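Local coordinates for Tle cognate immunity protein 4 C-terminal domain-containing protein (Pseudomonas aeruginosa PAO1, PDB 4R1D), which probably protects its own cell by binding and inhibiting the Tle4 lipase effector delivered by the H2 type VI secretion system, at residues B[162-167]-B[178-183]; B[242-247]-B[256-261]; B[93-98]-B[112-117]. All blocks are in the same frame, centred on the assembly; numbering follows the deposited sequence. Where two conformers were deposited one is given.

Three antiparallel hairpins close in series along the chain, and none encloses or crosses another. Contact 3 comes first, in the N-terminal domain of the immunity protein, where strand 107-115 turns back on strand 92-100. Contact 1 follows in the C-terminal domain and pairs strands 162-169 and 176-183. Contact 2 closes last, bringing 256-263 back against 236-245. Contacts 1 and 2 touch, because strands 176-183 and 256-263 are neighbours: E179 N lies 2.8 Å from G260 O, a probable hydrogen bond continuing the pairing. Contact 3 stands apart, its centre about 24 Å from that of contact 1 and 31 Å from that of contact 2. All three hairpins come within reach of the partner chain.

Contact 1 (B[162-167]-B[178-183])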
loop_
_atom_site.group_PDB
_atom_site.type_symbol
_atom_site.label_atom_id
_atom_site.label_comp_id
_atom_site.label_asym_id
_atom_site.label_seq_id
_atom_site.Cartn_x
_atom_site.Cartn_y
_atom_site.Cartn_z
ATOM N N GLU B 162 -18.009 -14.979 -3.168
ATOM C CA GLU B 162 -18.608 -14.178 -2.109
ATOM C C GLU B 162 -17.686 -14.186 -0.899
ATOM O O GLU B 162 -16.989 -15.165 -0.638
ATOM C CB GLU B 162 -20.017 -14.709 -1.743
ATOM C CG GLU B 162 -20.045 -16.145 -1.269
ATOM C CD GLU B 162 -21.452 -16.641 -0.965
ATOM O OE1 GLU B 162 -22.403 -16.181 -1.635
ATOM O OE2 GLU B 162 -21.593 -17.483 -0.048
ATOM N N ARG B 163 -17.683 -13.086 -0.158
ATOM C CA ARG B 163 -16.734 -12.920 0.926
ATOM C C ARG B 163 -17.287 -11.897 1.891
ATOM O O ARG B 163 -18.012 -10.986 1.487
ATOM C CB ARG B 163 -15.375 -12.446 0.358
ATOM C CG ARG B 163 -14.384 -11.919 1.406
ATOM C CD ARG B 163 -12.969 -11.804 0.827
ATOM N NE ARG B 163 -12.840 -10.808 -0.242
ATOM C CZ ARG B 163 -12.513 -9.535 -0.036
ATOM N NH1 ARG B 163 -12.307 -9.084 1.204
ATOM N NH2 ARG B 163 -12.387 -8.710 -1.063
ATOM N N PHE B 164 -16.962 -12.064 3.166
ATOM C CA PHE B 164 -17.194 -11.008 4.142
ATOM C C PHE B 164 -16.002 -10.839 5.063
ATOM O O PHE B 164 -15.140 -11.713 5.176
ATOM C CB PHE B 164 -18.481 -11.252 4.956
ATOM C CG PHE B 164 -18.410 -12.426 5.912
ATOM C CD1 PHE B 164 -17.763 -12.320 7.132
ATOM C CD2 PHE B 164 -19.017 -13.629 5.590
ATOM C CE1 PHE B 164 -17.706 -13.406 8.012
ATOM C CE2 PHE B 164 -18.984 -14.713 6.465
ATOM C CZ PHE B 164 -18.334 -14.604 7.676
ATOM N N GLY B 165 -15.955 -9.695 5.723
ATOM C CA GLY B 165 -15.009 -9.490 6.791
ATOM C C GLY B 165 -15.699 -8.639 7.832
ATOM O O GLY B 165 -16.323 -7.631 7.498
ATOM N N VAL B 166 -15.578 -9.056 9.087
ATOM C CA VAL B 166 -16.229 -8.386 10.196
ATOM C C VAL B 166 -15.181 -8.120 11.245
ATOM O O VAL B 166 -14.374 -8.989 11.544
ATOM C CB VAL B 166 -17.352 -9.262 10.813
ATOM C CG1 VAL B 166 -18.008 -8.532 11.968
ATOM C CG2 VAL B 166 -18.376 -9.625 9.752
ATOM N N GLY B 167 -15.178 -6.904 11.776
ATOM C CA GLY B 167 -14.237 -6.509 12.806
ATOM C C GLY B 167 -14.994 -6.074 14.046
ATOM O O GLY B 167 -16.015 -5.404 13.940
ATOM N N PHE B 178 -11.310 -8.373 17.392
ATOM C CA PHE B 178 -11.617 -9.678 16.825
ATOM C C PHE B 178 -12.027 -9.492 15.375
ATOM O O PHE B 178 -12.710 -8.532 15.044
ATOM C CB PHE B 178 -12.735 -10.359 17.636
ATOM C CG PHE B 178 -13.253 -11.632 17.016
ATOM C CD1 PHE B 178 -12.623 -12.844 17.248
ATOM C CD2 PHE B 178 -14.376 -11.616 16.202
ATOM C CE1 PHE B 178 -13.102 -14.025 16.659
ATOM C CE2 PHE B 178 -14.854 -12.778 15.613
ATOM C CZ PHE B 178 -14.213 -13.982 15.836
ATOM N N GLU B 179 -11.607 -10.401 14.506
ATOM C CA GLU B 179 -12.100 -10.391 13.132
ATOM C C GLU B 179 -12.505 -11.776 12.637
ATOM O O GLU B 179 -11.902 -12.790 13.006
ATOM C CB GLU B 179 -11.115 -9.732 12.163
ATOM C CG GLU B 179 -9.706 -10.247 12.232
ATOM C CD GLU B 179 -8.986 -10.110 10.888
ATOM O OE1 GLU B 179 -8.532 -8.989 10.540
ATOM O OE2 GLU B 179 -8.896 -11.130 10.179
ATOM N N PHE B 180 -13.526 -11.787 11.780
ATOM C CA PHE B 180 -14.160 -12.996 11.261
ATOM C C PHE B 180 -14.328 -12.795 9.757
ATOM O O PHE B 180 -14.928 -11.814 9.323
ATOM C CB PHE B 180 -15.526 -13.157 11.962
ATOM C CG PHE B 180 -16.322 -14.373 11.542
ATOM C CD1 PHE B 180 -15.705 -15.583 11.286
ATOM C CD2 PHE B 180 -17.708 -14.304 11.450
ATOM C CE1 PHE B 180 -16.455 -16.702 10.925
ATOM C CE2 PHE B 180 -18.460 -15.413 11.090
ATOM C CZ PHE B 180 -17.834 -16.615 10.825
ATOM N N ARG B 181 -13.767 -13.699 8.960
ATOM C CA ARG B 181 -13.831 -13.564 7.503
ATOM C C ARG B 181 -14.182 -14.893 6.863
ATOM O O ARG B 181 -13.787 -15.945 7.371
ATOM C CB ARG B 181 -12.459 -13.133 6.946
ATOM C CG ARG B 181 -11.935 -11.823 7.493
ATOM C CD ARG B 181 -10.610 -11.390 6.872
ATOM N NE ARG B 181 -10.166 -10.213 7.606
ATOM C CZ ARG B 181 -10.630 -8.989 7.388
ATOM N NH1 ARG B 181 -11.502 -8.777 6.410
ATOM N NH2 ARG B 181 -10.216 -7.977 8.144
ATOM N N SER B 182 -14.887 -14.845 5.734
ATOM C CA SER B 182 -15.059 -16.026 4.887
ATOM C C SER B 182 -14.819 -15.616 3.446
ATOM O O SER B 182 -15.148 -14.489 3.040
ATOM C CB SER B 182 -16.462 -16.658 5.040
ATOM O OG SER B 182 -17.401 -16.070 4.154
ATOM N N SER B 183 -14.250 -16.530 2.673
ATOM C CA SER B 183 -13.934 -16.259 1.290
ATOM C C SER B 183 -14.049 -17.566 0.518
ATOM O O SER B 183 -13.476 -18.576 0.922
ATOM C CB SER B 183 -12.500 -15.720 1.205
ATOM O OG SER B 183 -12.109 -15.565 -0.148
HETATM O O HOH W 1 -17.352 -16.845 1.588
HETATM O O HOH W 2 -12.524 -10.503 4.091
#
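F164 and F180 meet on one face of an antiparallel beta hairpin whose strands, 162-167 and 178-183, run at 177° to each other. The backbone evidence is two hydrogen-bonded pairs, F164 with S182 and V166 with F180, each joined by reciprocal N-H...O bonds; the shortest runs from V166 N to F180 O at 2.8 Å. CA-H...O contacts fill the intervening positions, as from E179 CA to V166 O.

The aromatic pair is edge-to-face. F164 turns its edge to the F180 face, planes at 66° and centroids 5.0 Å apart, with F164 CZ 3.5 Å from F180 CE2. S182 N stands 3.8 Å above the plane of the F164 ring, over its centre. F11 of strand 7-11 packs on both phenylalanines.

Charged groups occupy the other face. R181 grips E179 side-on, NE to OE2 at 3.0 Å and NH2 to OE1 at 3.1 Å, both oxygens being met from above the carboxylate plane. The partner chain supplies further partners: its D67 forms a salt bridge with R181, its R97 another with E179, and its Q110 hydrogen-bonds R163. This charged face therefore belongs to the interface with the neighbouring chain. Between the two arginines, water 2 accepts from R163 NH1 and R181 NH1 and donates to F164 O at 3.1 Å.

Contact 2 (B[242-247]-B[256-261])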
loop_
_atom_site.group_PDB
_atom_site.type_symbol
_atom_site.label_atom_id
_atom_site.label_comp_id
_atom_site.label_asym_id
_atom_site.label_seq_id
_atom_site.Cartn_x
_atom_site.Cartn_y
_atom_site.Cartn_z
ATOM N N MET B 242 -5.178 -17.063 16.280
ATOM C CA MET B 242 -5.434 -17.314 14.858
ATOM C C MET B 242 -6.172 -18.644 14.672
ATOM O O MET B 242 -5.776 -19.639 15.257
ATOM C CB MET B 242 -4.092 -17.367 14.116
ATOM C CG MET B 242 -3.281 -16.089 14.280
ATOM S SD MET B 242 -1.537 -16.266 13.846
ATOM C CE MET B 242 -0.867 -16.919 15.375
ATOM N N TRP B 243 -7.234 -18.652 13.866
ATOM C CA TRP B 243 -8.049 -19.850 13.652
ATOM C C TRP B 243 -8.452 -19.876 12.186
ATOM O O TRP B 243 -8.835 -18.852 11.637
ATOM C CB TRP B 243 -9.299 -19.764 14.533
ATOM C CG TRP B 243 -10.252 -20.948 14.486
ATOM C CD1 TRP B 243 -10.224 -22.052 15.296
ATOM C CD2 TRP B 243 -11.406 -21.104 13.639
ATOM N NE1 TRP B 243 -11.275 -22.888 14.991
ATOM C CE2 TRP B 243 -12.010 -22.337 13.975
ATOM C CE3 TRP B 243 -11.979 -20.329 12.619
ATOM C CZ2 TRP B 243 -13.162 -22.813 13.336
ATOM C CZ3 TRP B 243 -13.126 -20.806 11.974
ATOM C CH2 TRP B 243 -13.708 -22.038 12.341
ATOM N N GLU B 244 -8.359 -21.043 11.554
ATOM C CA GLU B 244 -8.674 -21.134 10.151
ATOM C C GLU B 244 -9.205 -22.499 9.755
ATOM O O GLU B 244 -8.788 -23.534 10.291
ATOM C CB GLU B 244 -7.429 -20.808 9.313
ATOM C CG GLU B 244 -7.704 -20.725 7.816
ATOM C CD GLU B 244 -6.536 -20.126 7.050
ATOM O OE1 GLU B 244 -5.777 -19.337 7.646
ATOM O OE2 GLU B 244 -6.383 -20.446 5.849
ATOM N N VAL B 245 -10.163 -22.459 8.840
ATOM C CA VAL B 245 -10.608 -23.616 8.092
ATOM C C VAL B 245 -10.145 -23.366 6.665
ATOM O O VAL B 245 -10.528 -22.370 6.048
ATOM C CB VAL B 245 -12.139 -23.724 8.108
ATOM C CG1 VAL B 245 -12.613 -24.771 7.087
ATOM C CG2 VAL B 245 -12.634 -24.032 9.521
ATOM N N GLN B 246 -9.313 -24.256 6.138
ATOM C CA GLN B 246 -8.695 -24.025 4.826
ATOM C C GLN B 246 -9.700 -23.724 3.711
ATOM O O GLN B 246 -9.482 -22.819 2.892
ATOM C CB GLN B 246 -7.770 -25.188 4.432
ATOM C CG GLN B 246 -6.979 -24.936 3.144
ATOM C CD GLN B 246 -5.752 -25.827 3.026
ATOM O OE1 GLN B 246 -5.542 -26.725 3.846
ATOM N NE2 GLN B 246 -4.933 -25.583 2.006
ATOM N N GLY B 247 -10.803 -24.465 3.688
ATOM C CA GLY B 247 -11.821 -24.277 2.669
ATOM C C GLY B 247 -11.773 -25.325 1.570
ATOM O O GLY B 247 -10.765 -26.010 1.397
ATOM N N ASN B 256 -13.102 -20.790 2.716
ATOM C CA ASN B 256 -12.049 -20.491 3.661
ATOM C C ASN B 256 -12.663 -19.636 4.774
ATOM O O ASN B 256 -13.440 -18.729 4.488
ATOM C CB ASN B 256 -10.926 -19.738 2.971
ATOM C CG ASN B 256 -9.858 -19.303 3.933
ATOM O OD1 ASN B 256 -9.862 -18.162 4.397
ATOM N ND2 ASN B 256 -8.940 -20.209 4.258
ATOM N N LEU B 257 -12.344 -19.955 6.029
ATOM C CA LEU B 257 -12.888 -19.221 7.167
ATOM C C LEU B 257 -11.762 -18.855 8.118
ATOM O O LEU B 257 -10.943 -19.688 8.463
ATOM C CB LEU B 257 -13.910 -20.081 7.918
ATOM C CG LEU B 257 -15.064 -19.402 8.660
ATOM C CD1 LEU B 257 -16.034 -18.804 7.667
ATOM C CD2 LEU B 257 -15.783 -20.410 9.547
ATOM N N THR B 258 -11.720 -17.602 8.548
ATOM C CA THR B 258 -10.731 -17.243 9.545
ATOM C C THR B 258 -11.395 -16.513 10.708
ATOM O O THR B 258 -12.410 -15.832 10.541
ATOM C CB THR B 258 -9.586 -16.351 8.974
ATOM O OG1 THR B 258 -10.135 -15.131 8.456
ATOM C CG2 THR B 258 -8.814 -17.086 7.864
ATOM N N ALA B 259 -10.813 -16.699 11.880
ATOM C CA ALA B 259 -11.164 -15.936 13.067
ATOM C C ALA B 259 -9.853 -15.549 13.723
ATOM O O ALA B 259 -8.921 -16.356 13.802
ATOM C CB ALA B 259 -12.027 -16.783 14.022
ATOM N N GLY B 260 -9.759 -14.307 14.186
ATOM C CA GLY B 260 -8.521 -13.842 14.786
ATOM C C GLY B 260 -8.814 -12.857 15.891
ATOM O O GLY B 260 -9.785 -12.117 15.821
ATOM N N LEU B 261 -7.980 -12.873 16.920
ATOM C CA LEU B 261 -8.092 -11.904 17.995
ATOM C C LEU B 261 -6.706 -11.372 18.280
ATOM O O LEU B 261 -5.782 -12.136 18.548
ATOM C CB LEU B 261 -8.681 -12.560 19.246
ATOM C CG LEU B 261 -8.858 -11.645 20.459
ATOM C CD1 LEU B 261 -10.014 -10.717 20.220
ATOM C CD2 LEU B 261 -9.116 -12.491 21.716
#
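N256 ND2 donates to two acceptors at the end of the 242-247/256-261 beta hairpin: E244 OE2 at 3.0 Å and Q246 O, also at 3.0 Å. Both acceptors lie in the amide plane of N256. The carboxylate of E244 is turned 83° from that plane, and OE2 receives the N-H from above its own plane. E244 has a second partner in R194, a salt bridge to OE1. The side chain of E244 lies alongside that of T258, both pointing the same way, and T258 CG2 packs near E244 OE1.

Along the strands the backbone pairs W243 with A259 and V245 with L257 through reciprocal hydrogen bonds, and these four side chains share one face. A259 CB lies 3.8 Å from W243 CE3; in the conformer given, L257 CD2 also comes to the edge of the indole. W288 and V292 of helix 281-292 pack on the W243 side chain, whose NE1 bonds H217 O.

The chemistry thus divides by face: W243 and A259 join the hairpin to helix 281-292, while L257 packs toward F180 and S182 of the neighbouring strand 176-183, whereas E244 is held between an amide and an arginine, an environment that probably stabilises its negative charge.

Contact 3 (B[93-98]-B[112-117]); sequences YLLDTY and GKVSVD
Y93 and V114 form a hydrogen-bonded antiparallel pair, as do L95 and G112, while the short axes of strands 93-98 and 112-115 diverge from strict antiparallel alignment, with 127° between their directions. The two pairs are each closed by reciprocal bonds, among them Y93 N to V114 O at 2.8 Å and L95 N to G112 O at 2.9 Å. Between them lies the non-hydrogen-bonded pair L94 with K113, where K113 CA makes a CA-H...O contact with Y93 O at 3.1 Å. This is a beta hairpin whose pairing continues beyond G112, T97 bonding W110 through the backbone.

Y93 is the side chain with the largest share of the contact. Its CG is anti to the carbonyl carbon (chi1 -59°), and the ring reaches past the end of strand 107-115 to V116, in the 3-10 segment. V116 CG2 stands over the ring face, 3.9 Å from its centroid and 22° off the normal, a CH-pi contact displaced toward the rim. V116 CG1 comes nearer the hydroxyl, 3.4 Å from Y93 OH. On the same side of the strand pair, L95 CB packs 3.9 Å from V114 CG2. W84 of strand 79-84 also meets the tyrosine ring, and A122 of helix 119-132 packs on V114.

The phenol has a polar connection as well. Water 3, near the ring plane, accepts from Y93 OH at 3.0 Å and donates to V116 O at 2.8 Å. Just before V116, S115 OG hydrogen-bonds D402 and G399 of the partner chain. The tyrosine thus meets the 3-10 segment in two ways, its face against a valine methyl and its hydroxyl through water to the same residue's carbonyl, and probably helps to steady it directly beside a serine that binds the neighbouring protein.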
loop_
_atom_site.group_PDB
_atom_site.type_symbol
_atom_site.label_atom_id
_atom_site.label_comp_id
_atom_site.label_asym_id
_atom_site.label_seq_id
_atom_site.Cartn_x
_atom_site.Cartn_y
_atom_site.Cartn_z
ATOM N N TYR B 93 -14.337 -1.984 -18.437
ATOM C CA TYR B 93 -15.264 -0.942 -18.042
ATOM C C TYR B 93 -15.314 -0.882 -16.526
ATOM O O TYR B 93 -14.877 -1.804 -15.836
ATOM C CB TYR B 93 -16.683 -1.312 -18.484
ATOM C CG TYR B 93 -16.895 -1.525 -19.967
ATOM C CD1 TYR B 93 -16.463 -0.595 -20.898
ATOM C CD2 TYR B 93 -17.557 -2.650 -20.427
ATOM C CE1 TYR B 93 -16.679 -0.799 -22.263
ATOM C CE2 TYR B 93 -17.775 -2.859 -21.772
ATOM C CZ TYR B 93 -17.335 -1.933 -22.684
ATOM O OH TYR B 93 -17.563 -2.156 -24.026
ATOM N N LEU B 94 -15.872 0.211 -16.022
ATOM C CA LEU B 94 -16.359 0.271 -14.662
ATOM C C LEU B 94 -17.864 0.121 -14.763
ATOM O O LEU B 94 -18.515 0.854 -15.523
ATOM C CB LEU B 94 -16.031 1.635 -14.069
ATOM C CG LEU B 94 -16.292 1.844 -12.580
ATOM C CD1 LEU B 94 -15.513 0.814 -11.750
ATOM C CD2 LEU B 94 -15.901 3.268 -12.206
ATOM N N LEU B 95 -18.413 -0.839 -14.028
ATOM C CA LEU B 95 -19.857 -1.004 -13.936
ATOM C C LEU B 95 -20.290 -0.682 -12.515
ATOM O O LEU B 95 -19.966 -1.408 -11.576
ATOM C CB LEU B 95 -20.265 -2.424 -14.311
ATOM C CG LEU B 95 -21.754 -2.746 -14.152
ATOM C CD1 LEU B 95 -22.594 -1.782 -14.976
ATOM C CD2 LEU B 95 -22.035 -4.192 -14.536
ATOM N N ASP B 96 -20.988 0.439 -12.370
ATOM C CA ASP B 96 -21.453 0.914 -11.068
ATOM C C ASP B 96 -22.933 0.545 -10.902
ATOM O O ASP B 96 -23.806 1.240 -11.430
ATOM C CB ASP B 96 -21.269 2.426 -11.022
ATOM C CG ASP B 96 -21.440 3.012 -9.626
ATOM O OD1 ASP B 96 -21.583 2.225 -8.685
ATOM O OD2 ASP B 96 -21.410 4.261 -9.501
ATOM N N THR B 97 -23.220 -0.546 -10.194
ATOM C CA THR B 97 -24.606 -1.019 -10.068
ATOM C C THR B 97 -25.284 -0.558 -8.784
ATOM O O THR B 97 -24.690 -0.586 -7.699
ATOM C CB THR B 97 -24.744 -2.552 -10.133
ATOM O OG1 THR B 97 -24.174 -3.141 -8.963
ATOM C CG2 THR B 97 -24.098 -3.140 -11.405
ATOM N N TYR B 98 -26.538 -0.147 -8.921
ATOM C CA TYR B 98 -27.362 0.218 -7.777
ATOM C C TYR B 98 -28.533 -0.749 -7.730
ATOM O O TYR B 98 -29.187 -1.006 -8.745
ATOM C CB TYR B 98 -27.817 1.674 -7.910
ATOM C CG TYR B 98 -26.628 2.598 -7.927
ATOM C CD1 TYR B 98 -26.149 3.145 -6.754
ATOM C CD2 TYR B 98 -25.927 2.853 -9.109
ATOM C CE1 TYR B 98 -25.033 3.960 -6.744
ATOM C CE2 TYR B 98 -24.807 3.670 -9.110
ATOM C CZ TYR B 98 -24.366 4.217 -7.919
ATOM O OH TYR B 98 -23.260 5.031 -7.884
ATOM N N GLY B 112 -17.660 -2.275 -9.730
ATOM C CA GLY B 112 -16.405 -2.935 -10.017
ATOM C C GLY B 112 -16.117 -2.994 -11.497
ATOM O O GLY B 112 -16.944 -2.609 -12.315
ATOM N N LYS B 113 -14.932 -3.479 -11.843
ATOM C CA LYS B 113 -14.551 -3.540 -13.251
ATOM C C LYS B 113 -15.119 -4.768 -13.943
ATOM O O LYS B 113 -15.253 -5.838 -13.343
ATOM C CB LYS B 113 -13.025 -3.493 -13.384
ATOM C CG LYS B 113 -12.449 -2.162 -12.969
ATOM C CD LYS B 113 -10.959 -2.077 -13.219
ATOM C CE LYS B 113 -10.183 -2.521 -11.997
ATOM N NZ LYS B 113 -8.746 -2.177 -12.130
ATOM N N VAL B 114 -15.446 -4.600 -15.225
ATOM C CA VAL B 114 -16.000 -5.666 -16.037
ATOM C C VAL B 114 -15.264 -5.676 -17.382
ATOM O O VAL B 114 -14.954 -4.625 -17.931
ATOM C CB VAL B 114 -17.511 -5.431 -16.255
ATOM C CG1 VAL B 114 -18.037 -6.260 -17.410
ATOM C CG2 VAL B 114 -18.282 -5.702 -14.957
ATOM N N SER B 115 -14.971 -6.857 -17.906
ATOM C CA SER B 115 -14.295 -6.923 -19.199
ATOM C C SER B 115 -15.242 -6.559 -20.333
ATOM O O SER B 115 -16.408 -6.941 -20.330
ATOM C CB SER B 115 -13.673 -8.301 -19.443
ATOM O OG SER B 115 -12.395 -8.402 -18.830
ATOM N N VAL B 116 -14.726 -5.816 -21.302
ATOM C CA VAL B 116 -15.504 -5.475 -22.487
ATOM C C VAL B 116 -16.145 -6.728 -23.079
ATOM O O VAL B 116 -17.344 -6.750 -23.371
ATOM C CB VAL B 116 -14.621 -4.806 -23.545
ATOM C CG1 VAL B 116 -15.405 -4.610 -24.842
ATOM C CG2 VAL B 116 -14.111 -3.478 -23.029
ATOM N N ASP B 117 -15.347 -7.781 -23.233
ATOM C CA ASP B 117 -15.835 -8.995 -23.878
ATOM C C ASP B 117 -16.601 -9.902 -22.916
ATOM O O ASP B 117 -16.972 -11.023 -23.268
ATOM C CB ASP B 117 -14.697 -9.747 -24.581
ATOM C CG ASP B 117 -13.701 -10.347 -23.614
ATOM O OD1 ASP B 117 -13.815 -10.098 -22.396
ATOM O OD2 ASP B 117 -12.791 -11.065 -24.080
HETATM O O HOH W 3 -18.913 -4.817 -24.580
#